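Transferrin (Manduca sexta, PDB 6WB6) binds a single ferric ion together with a carbonate anion and transports iron as a secreted, glycosylated insect transferrin. Local coordinates at residues A[129-132]-A[136-139]; A[149-154]-A[342-347]; A[331-334]-A[338-341]. All blocks are in the same frame, centred on the assembly; numbering follows the deposited sequence.

Following the chain from the N terminus, interaction 1 closes first: 129-132, at the end of helix 121-131, meets 136-139 across a three-residue turn. Interaction 2 opens next on helix 147-158 and closes only 187 residues later, at 342-347, so interactions 1 and 2 stand in series. Interaction 3 (331-334 with 338-341) is nested inside that long loop and closes just before its far end. None of the three cross. They meet physically: T129 packs on R344 and V341, F137 on A154, and I342 on L333. Together they tie helices 121-131 and 147-158 to the short helices 329-334 and 338-342 and to the chain leading into the second lobe.

Interaction 1 (A[129-132]-A[136-139]); sequences TMLM and VFPK
F137 is met by L131 and M132 where helix 121-131 runs out, and the closest CA pair across the turn, M132 and F137, lies 5.7 Å apart. At F137 the contact is apolar. Its CB sits 3.3 Å from the carbonyl O of L131, and a first torsion of -162° swings CG away from the residue's own backbone N, bringing the ring alongside the L131 side chain. The two side chains cross at about a right angle. L131 CB stands over one ring face, 4.1 Å from the F137 centroid and 27° off the ring normal, which meets the criterion for a CH-pi contact; L131 CD1 reaches the rim at F137 CE1, 3.8 Å away. M132 contributes mainly backbone, its CA lying 3.9 Å from F137 CD2, while its thioether leads away. P138 follows and covers the opposite face of the same ring, its CD 3.5 Å above the plane of F137 and offset toward the rim. Beyond this sandwich, F137 touches A154 and F158 of helix 147-158, the two phenylalanine planes standing at about 55°. An alanine here is likely to leave L131 CB without the aromatic face it rests on and open a gap between helices 121-131 and 147-158. F137 thus packs the loop after helix 121-131 between that helix and helix 147-158 in the N-terminal transferrin-like lobe, at the end of helix 121-131 remote from the carbonate-binding residues N121, V122 and G123.

Interaction 2 (A[149-154]-A[342-347]); sequences ENELKA and IERGHG
E151 projects from a regular helical backbone toward R344 and H346, which lie on an irregular one. Within 149-154 the helix is documented by bonds such as K153 N to E149 O at 2.8 Å. The other segment leaves helical angles at E343 and runs on as an irregular loop, with R344 and H346 both directed toward the helix, while a side chain at G345 would point away. At G347 the backbone angles would press any CB against the carbonyl O of H346. Among the side chains, a single oxygen does the work. E151 OE2 accepts a very short bond from H346 NE2, 2.5 Å with an N-H...O angle of 153°, and carboxylate and imidazole are nearly coplanar. It also takes a salt bridge from R344 NH1 at 2.6 Å, with R344 NH2 adding a weak bond at 3.3 Å to the same E151 OE2. The arginine approaches differently from the histidine: OE2 lies near the guanidinium plane, at its edge, but is met from above the carboxylate, 68° out of that plane. A bend at chi3 of R344 (69°) turns the guanidinium group to this position. The other oxygen, E151 OE1, is held by K148 and Y124. R344 and K148 would probably favour the charged form and offset the cost of burying the carboxylate. R344 NH2 pairs in addition with D377, and R379 bonds the carbonyls of I342 and R344, both partners coming from the second transferrin-like range. The site thus lies between helix 147-158 and the chain leaving helix 338-342, flanked by helix 121-131, whose L128 touches both E151 and R344, ahead of strand 352-357.

Interaction 3 (A[331-334]-A[338-341]); sequences DYLN and YTEV
Two hydrogen bonds join L333 and N334 to Y338 and T339. In the backbone one, Y338 N gives its hydrogen to L333 O at 3.0 Å with an N-H...O angle of 159°. In the side-chain one, T339 OG1 donates to N334 OD1 at 2.8 Å, the hydroxyl lying 24° out of the amide carbonyl plane. OG1 is placed for this by a first torsion of -45° that leaves it anti to the carbonyl carbon of T339. These bonds fix a tight corner between two short consecutive helices: 329-334 and 338-342 are linked by K335, A336 and N337, which border a glycan attached to the protein, and the corner leads from the domain of strand 320-327 toward the iron cleft. In van der Waals packing, the L333 CB methylene lies 3.2 Å from the hydroxyl T339 OG1. The apolar pair is L333 CD2 and Y338 CD2 at 4.2 Å, the side chains crossing at a slant; L333 also touches P58 and Y62 of helix 58-65. V341 CB sits above one face of the Y338 ring, toward the rim. The phenol end reaches helix 121-131, where Y338 OH bonds N121 of the carbonate pocket, and the Y338 side chain is about 8 Å from the ferric ion.

Interaction 1 (A[129-132]-A[136-139])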
loop_
_atom_site.group_PDB
_atom_site.type_symbol
_atom_site.label_atom_id
_atom_site.label_comp_id
_atom_site.label_asym_id
_atom_site.label_seq_id
_atom_site.Cartn_x
_atom_site.Cartn_y
_atom_site.Cartn_z
ATOM N N THR A 129 6.407 -13.469 16.552
ATOM C CA THR A 129 7.812 -13.806 16.366
ATOM C C THR A 129 8.296 -14.761 17.442
ATOM O O THR A 129 9.054 -15.692 17.151
ATOM C CB THR A 129 8.684 -12.518 16.351
ATOM O OG1 THR A 129 8.336 -11.705 15.227
ATOM C CG2 THR A 129 10.187 -12.844 16.257
ATOM N N MET A 130 7.890 -14.534 18.694
ATOM C CA MET A 130 8.406 -15.320 19.816
ATOM C C MET A 130 7.655 -16.634 19.982
ATOM O O MET A 130 8.273 -17.684 20.160
ATOM C CB MET A 130 8.319 -14.506 21.121
ATOM C CG MET A 130 9.140 -13.197 21.090
ATOM S SD MET A 130 10.778 -13.543 20.368
ATOM C CE MET A 130 11.418 -11.897 20.083
ATOM N N LEU A 131 6.325 -16.588 19.958
ATOM C CA LEU A 131 5.531 -17.798 20.155
ATOM C C LEU A 131 5.811 -18.837 19.080
ATOM O O LEU A 131 5.861 -20.043 19.369
ATOM C CB LEU A 131 4.048 -17.460 20.151
ATOM C CG LEU A 131 3.576 -16.528 21.264
ATOM C CD1 LEU A 131 2.101 -16.305 21.103
ATOM C CD2 LEU A 131 3.878 -17.087 22.637
ATOM N N MET A 132 5.979 -18.396 17.832
ATOM C CA MET A 132 6.191 -19.334 16.742
ATOM C C MET A 132 7.440 -20.171 16.940
ATOM O O MET A 132 7.609 -21.177 16.248
ATOM C CB MET A 132 6.290 -18.588 15.410
ATOM C CG MET A 132 7.572 -17.775 15.228
ATOM S SD MET A 132 7.661 -17.105 13.570
ATOM C CE MET A 132 8.029 -18.639 12.722
ATOM N N VAL A 136 4.358 -25.773 20.764
ATOM C CA VAL A 136 2.933 -25.802 21.048
ATOM C C VAL A 136 2.169 -24.877 20.101
ATOM O O VAL A 136 0.972 -25.090 19.844
ATOM C CB VAL A 136 2.743 -25.464 22.541
ATOM C CG1 VAL A 136 3.180 -24.065 22.815
ATOM C CG2 VAL A 136 1.308 -25.669 22.984
ATOM N N PHE A 137 2.841 -23.894 19.526
ATOM C CA PHE A 137 2.183 -22.902 18.671
ATOM C C PHE A 137 1.889 -23.494 17.294
ATOM O O PHE A 137 2.763 -24.118 16.696
ATOM C CB PHE A 137 3.066 -21.651 18.509
ATOM C CG PHE A 137 2.312 -20.460 18.015
ATOM C CD1 PHE A 137 1.488 -19.734 18.887
ATOM C CD2 PHE A 137 2.395 -20.081 16.690
ATOM C CE1 PHE A 137 0.760 -18.658 18.433
ATOM C CE2 PHE A 137 1.674 -19.000 16.219
ATOM C CZ PHE A 137 0.848 -18.281 17.100
ATOM N N PRO A 138 0.688 -23.276 16.747
ATOM C CA PRO A 138 0.373 -23.844 15.428
ATOM C C PRO A 138 1.380 -23.410 14.379
ATOM O O PRO A 138 1.922 -22.310 14.426
ATOM C CB PRO A 138 -1.018 -23.288 15.108
ATOM C CG PRO A 138 -1.597 -22.834 16.434
ATOM C CD PRO A 138 -0.437 -22.508 17.318
ATOM N N LYS A 139 1.622 -24.303 13.425
ATOM C CA LYS A 139 2.461 -24.002 12.286
ATOM C C LYS A 139 1.697 -23.130 11.304
ATOM O O LYS A 139 0.467 -23.071 11.305
ATOM C CB LYS A 139 2.922 -25.290 11.590
ATOM C CG LYS A 139 3.715 -26.219 12.504
ATOM C CD LYS A 139 4.941 -25.485 13.017
ATOM C CE LYS A 139 5.858 -26.366 13.849
ATOM N NZ LYS A 139 6.816 -25.537 14.630
#

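Interaction 2 (A[149-154]-A[342-347])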
loop_
_atom_site.group_PDB
_atom_site.type_symbol
_atom_site.label_atom_id
_atom_site.label_comp_id
_atom_site.label_asym_id
_atom_site.label_seq_id
_atom_site.Cartn_x
_atom_site.Cartn_y
_atom_site.Cartn_z
ATOM N N GLU A 149 -3.244 -15.246 6.282
ATOM C CA GLU A 149 -4.255 -16.149 6.821
ATOM C C GLU A 149 -3.634 -17.205 7.720
ATOM O O GLU A 149 -4.239 -17.595 8.723
ATOM C CB GLU A 149 -5.058 -16.823 5.717
ATOM C CG GLU A 149 -6.311 -17.455 6.318
ATOM C CD GLU A 149 -7.288 -18.028 5.311
ATOM O OE1 GLU A 149 -7.057 -17.894 4.106
ATOM O OE2 GLU A 149 -8.315 -18.600 5.749
ATOM N N ASN A 150 -2.420 -17.662 7.404
ATOM C CA ASN A 150 -1.785 -18.649 8.264
ATOM C C ASN A 150 -1.624 -18.116 9.699
ATOM O O ASN A 150 -1.857 -18.848 10.663
ATOM C CB ASN A 150 -0.446 -19.073 7.677
ATOM C CG ASN A 150 -0.575 -20.311 6.779
ATOM O OD1 ASN A 150 -0.573 -21.454 7.253
ATOM N ND2 ASN A 150 -0.699 -20.082 5.487
ATOM N N GLU A 151 -1.243 -16.847 9.845
ATOM C CA GLU A 151 -1.053 -16.227 11.157
ATOM C C GLU A 151 -2.351 -16.147 11.919
ATOM O O GLU A 151 -2.394 -16.414 13.121
ATOM C CB GLU A 151 -0.527 -14.801 11.001
ATOM C CG GLU A 151 0.777 -14.692 10.385
ATOM C CD GLU A 151 1.128 -13.255 10.012
ATOM O OE1 GLU A 151 0.332 -12.300 10.265
ATOM O OE2 GLU A 151 2.233 -13.093 9.478
ATOM N N LEU A 152 -3.398 -15.673 11.244
ATOM C CA LEU A 152 -4.697 -15.517 11.870
ATOM C C LEU A 152 -5.281 -16.871 12.254
ATOM O O LEU A 152 -5.931 -17.004 13.296
ATOM C CB LEU A 152 -5.639 -14.794 10.913
ATOM C CG LEU A 152 -5.224 -13.367 10.526
ATOM C CD1 LEU A 152 -5.928 -12.905 9.230
ATOM C CD2 LEU A 152 -5.527 -12.419 11.689
ATOM N N LYS A 153 -5.079 -17.883 11.412
ATOM C CA LYS A 153 -5.505 -19.227 11.775
ATOM C C LYS A 153 -4.732 -19.691 12.991
ATOM O O LYS A 153 -5.317 -20.157 13.974
ATOM C CB LYS A 153 -5.302 -20.181 10.603
ATOM C CG LYS A 153 -5.766 -21.606 10.867
ATOM C CD LYS A 153 -5.748 -22.410 9.562
ATOM N N ALA A 154 -3.420 -19.462 12.976
ATOM C CA ALA A 154 -2.577 -19.849 14.095
ATOM C C ALA A 154 -3.055 -19.181 15.379
ATOM O O ALA A 154 -3.219 -19.834 16.409
ATOM C CB ALA A 154 -1.119 -19.493 13.793
ATOM N N ILE A 342 11.715 -8.311 12.377
ATOM C CA ILE A 342 11.719 -7.863 10.992
ATOM C C ILE A 342 11.778 -9.071 10.054
ATOM O O ILE A 342 11.107 -9.113 9.016
ATOM C CB ILE A 342 12.890 -6.883 10.753
ATOM C CG1 ILE A 342 12.578 -5.481 11.320
ATOM C CG2 ILE A 342 13.177 -6.786 9.282
ATOM C CD1 ILE A 342 13.832 -4.587 11.548
ATOM N N GLU A 343 12.571 -10.069 10.404
ATOM C CA GLU A 343 12.749 -11.242 9.544
ATOM C C GLU A 343 11.719 -12.327 9.813
ATOM O O GLU A 343 11.810 -13.396 9.223
ATOM C CB GLU A 343 14.158 -11.806 9.704
ATOM C CG GLU A 343 15.224 -10.865 9.135
ATOM C CD GLU A 343 16.648 -11.403 9.296
ATOM O OE1 GLU A 343 16.837 -12.298 10.136
ATOM O OE2 GLU A 343 17.565 -10.945 8.578
ATOM N N ARG A 344 10.718 -12.058 10.652
ATOM C CA ARG A 344 9.673 -13.047 10.899
ATOM C C ARG A 344 9.162 -13.644 9.598
ATOM O O ARG A 344 8.922 -12.941 8.606
ATOM C CB ARG A 344 8.499 -12.441 11.655
ATOM C CG ARG A 344 7.376 -13.450 11.920
ATOM C CD ARG A 344 6.422 -12.871 12.915
ATOM N NE ARG A 344 5.703 -11.764 12.321
ATOM C CZ ARG A 344 4.617 -11.891 11.569
ATOM N NH1 ARG A 344 4.116 -13.087 11.306
ATOM N NH2 ARG A 344 4.036 -10.814 11.065
ATOM N N GLY A 345 8.997 -14.954 9.623
ATOM C CA GLY A 345 8.380 -15.676 8.535
ATOM C C GLY A 345 7.307 -16.617 9.055
ATOM O O GLY A 345 6.736 -16.425 10.143
ATOM N N HIS A 346 7.036 -17.659 8.284
ATOM C CA HIS A 346 5.970 -18.597 8.609
ATOM C C HIS A 346 6.441 -20.047 8.519
ATOM O O HIS A 346 5.619 -20.966 8.433
ATOM C CB HIS A 346 4.774 -18.332 7.698
ATOM C CG HIS A 346 4.241 -16.935 7.815
ATOM N ND1 HIS A 346 4.750 -15.877 7.083
ATOM C CD2 HIS A 346 3.269 -16.415 8.604
ATOM C CE1 HIS A 346 4.106 -14.771 7.416
ATOM N NE2 HIS A 346 3.200 -15.070 8.336
ATOM N N GLY A 347 7.744 -20.275 8.596
ATOM C CA GLY A 347 8.271 -21.610 8.435
ATOM C C GLY A 347 8.537 -21.941 6.982
ATOM O O GLY A 347 7.833 -21.497 6.075
#

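Interaction 3 (A[331-334]-A[338-341])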
loop_
_atom_site.group_PDB
_atom_site.type_symbol
_atom_site.label_atom_id
_atom_site.label_comp_id
_atom_site.label_asym_id
_atom_site.label_seq_id
_atom_site.Cartn_x
_atom_site.Cartn_y
_atom_site.Cartn_z
ATOM N N ASP A 331 23.457 -4.650 14.647
ATOM C CA ASP A 331 23.708 -4.754 16.081
ATOM C C ASP A 331 22.744 -3.874 16.855
ATOM O O ASP A 331 22.331 -4.219 17.974
ATOM C CB ASP A 331 25.149 -4.372 16.401
ATOM C CG ASP A 331 26.137 -5.340 15.794
ATOM O OD1 ASP A 331 25.780 -6.519 15.663
ATOM O OD2 ASP A 331 27.255 -4.923 15.446
ATOM N N TYR A 332 22.383 -2.732 16.270
ATOM C CA TYR A 332 21.342 -1.899 16.847
ATOM C C TYR A 332 20.030 -2.661 16.932
ATOM O O TYR A 332 19.352 -2.643 17.965
ATOM C CB TYR A 332 21.169 -0.656 15.985
ATOM C CG TYR A 332 20.146 0.336 16.497
ATOM C CD1 TYR A 332 20.408 1.118 17.607
ATOM C CD2 TYR A 332 18.933 0.499 15.856
ATOM C CE1 TYR A 332 19.505 2.041 18.054
ATOM C CE2 TYR A 332 18.002 1.428 16.303
ATOM C CZ TYR A 332 18.298 2.190 17.405
ATOM O OH TYR A 332 17.384 3.110 17.887
ATOM N N LEU A 333 19.644 -3.324 15.833
ATOM C CA LEU A 333 18.393 -4.068 15.832
ATOM C C LEU A 333 18.487 -5.295 16.717
ATOM O O LEU A 333 17.534 -5.614 17.442
ATOM C CB LEU A 333 18.014 -4.482 14.418
ATOM C CG LEU A 333 17.733 -3.350 13.446
ATOM C CD1 LEU A 333 17.509 -3.942 12.078
ATOM C CD2 LEU A 333 16.580 -2.540 13.847
ATOM N N ASN A 334 19.627 -5.991 16.669
ATOM C CA ASN A 334 19.802 -7.187 17.478
ATOM C C ASN A 334 19.530 -6.913 18.949
ATOM O O ASN A 334 18.878 -7.714 19.618
ATOM C CB ASN A 334 21.213 -7.735 17.320
ATOM C CG ASN A 334 21.372 -8.601 16.087
ATOM O OD1 ASN A 334 20.421 -8.839 15.332
ATOM N ND2 ASN A 334 22.584 -9.078 15.880
ATOM N N TYR A 338 14.979 -7.216 17.691
ATOM C CA TYR A 338 14.044 -6.752 16.680
ATOM C C TYR A 338 14.395 -7.239 15.284
ATOM O O TYR A 338 13.553 -7.147 14.392
ATOM C CB TYR A 338 13.965 -5.215 16.714
ATOM C CG TYR A 338 12.731 -4.663 16.061
ATOM C CD1 TYR A 338 11.504 -4.761 16.683
ATOM C CD2 TYR A 338 12.794 -4.041 14.826
ATOM C CE1 TYR A 338 10.374 -4.247 16.104
ATOM C CE2 TYR A 338 11.658 -3.530 14.225
ATOM C CZ TYR A 338 10.449 -3.631 14.887
ATOM O OH TYR A 338 9.308 -3.151 14.312
ATOM N N THR A 339 15.611 -7.733 15.060
ATOM C CA THR A 339 15.901 -8.321 13.753
ATOM C C THR A 339 15.024 -9.546 13.532
ATOM O O THR A 339 14.463 -9.734 12.446
ATOM C CB THR A 339 17.381 -8.692 13.647
ATOM O OG1 THR A 339 18.191 -7.624 14.146
ATOM C CG2 THR A 339 17.749 -8.977 12.184
ATOM N N GLU A 340 14.870 -10.362 14.581
ATOM C CA GLU A 340 13.947 -11.499 14.570
ATOM C C GLU A 340 12.572 -11.097 14.081
ATOM O O GLU A 340 11.964 -11.776 13.238
ATOM C CB GLU A 340 13.825 -12.074 15.988
ATOM C CG GLU A 340 15.095 -12.630 16.554
ATOM C CD GLU A 340 14.956 -12.997 18.027
ATOM O OE1 GLU A 340 14.142 -13.888 18.348
ATOM O OE2 GLU A 340 15.659 -12.378 18.856
ATOM N N VAL A 341 12.054 -9.997 14.633
ATOM C CA VAL A 341 10.735 -9.492 14.264
ATOM C C VAL A 341 10.716 -9.079 12.801
ATOM O O VAL A 341 9.790 -9.402 12.054
ATOM C CB VAL A 341 10.361 -8.311 15.179
ATOM C CG1 VAL A 341 8.985 -7.819 14.871
ATOM C CG2 VAL A 341 10.465 -8.710 16.628
#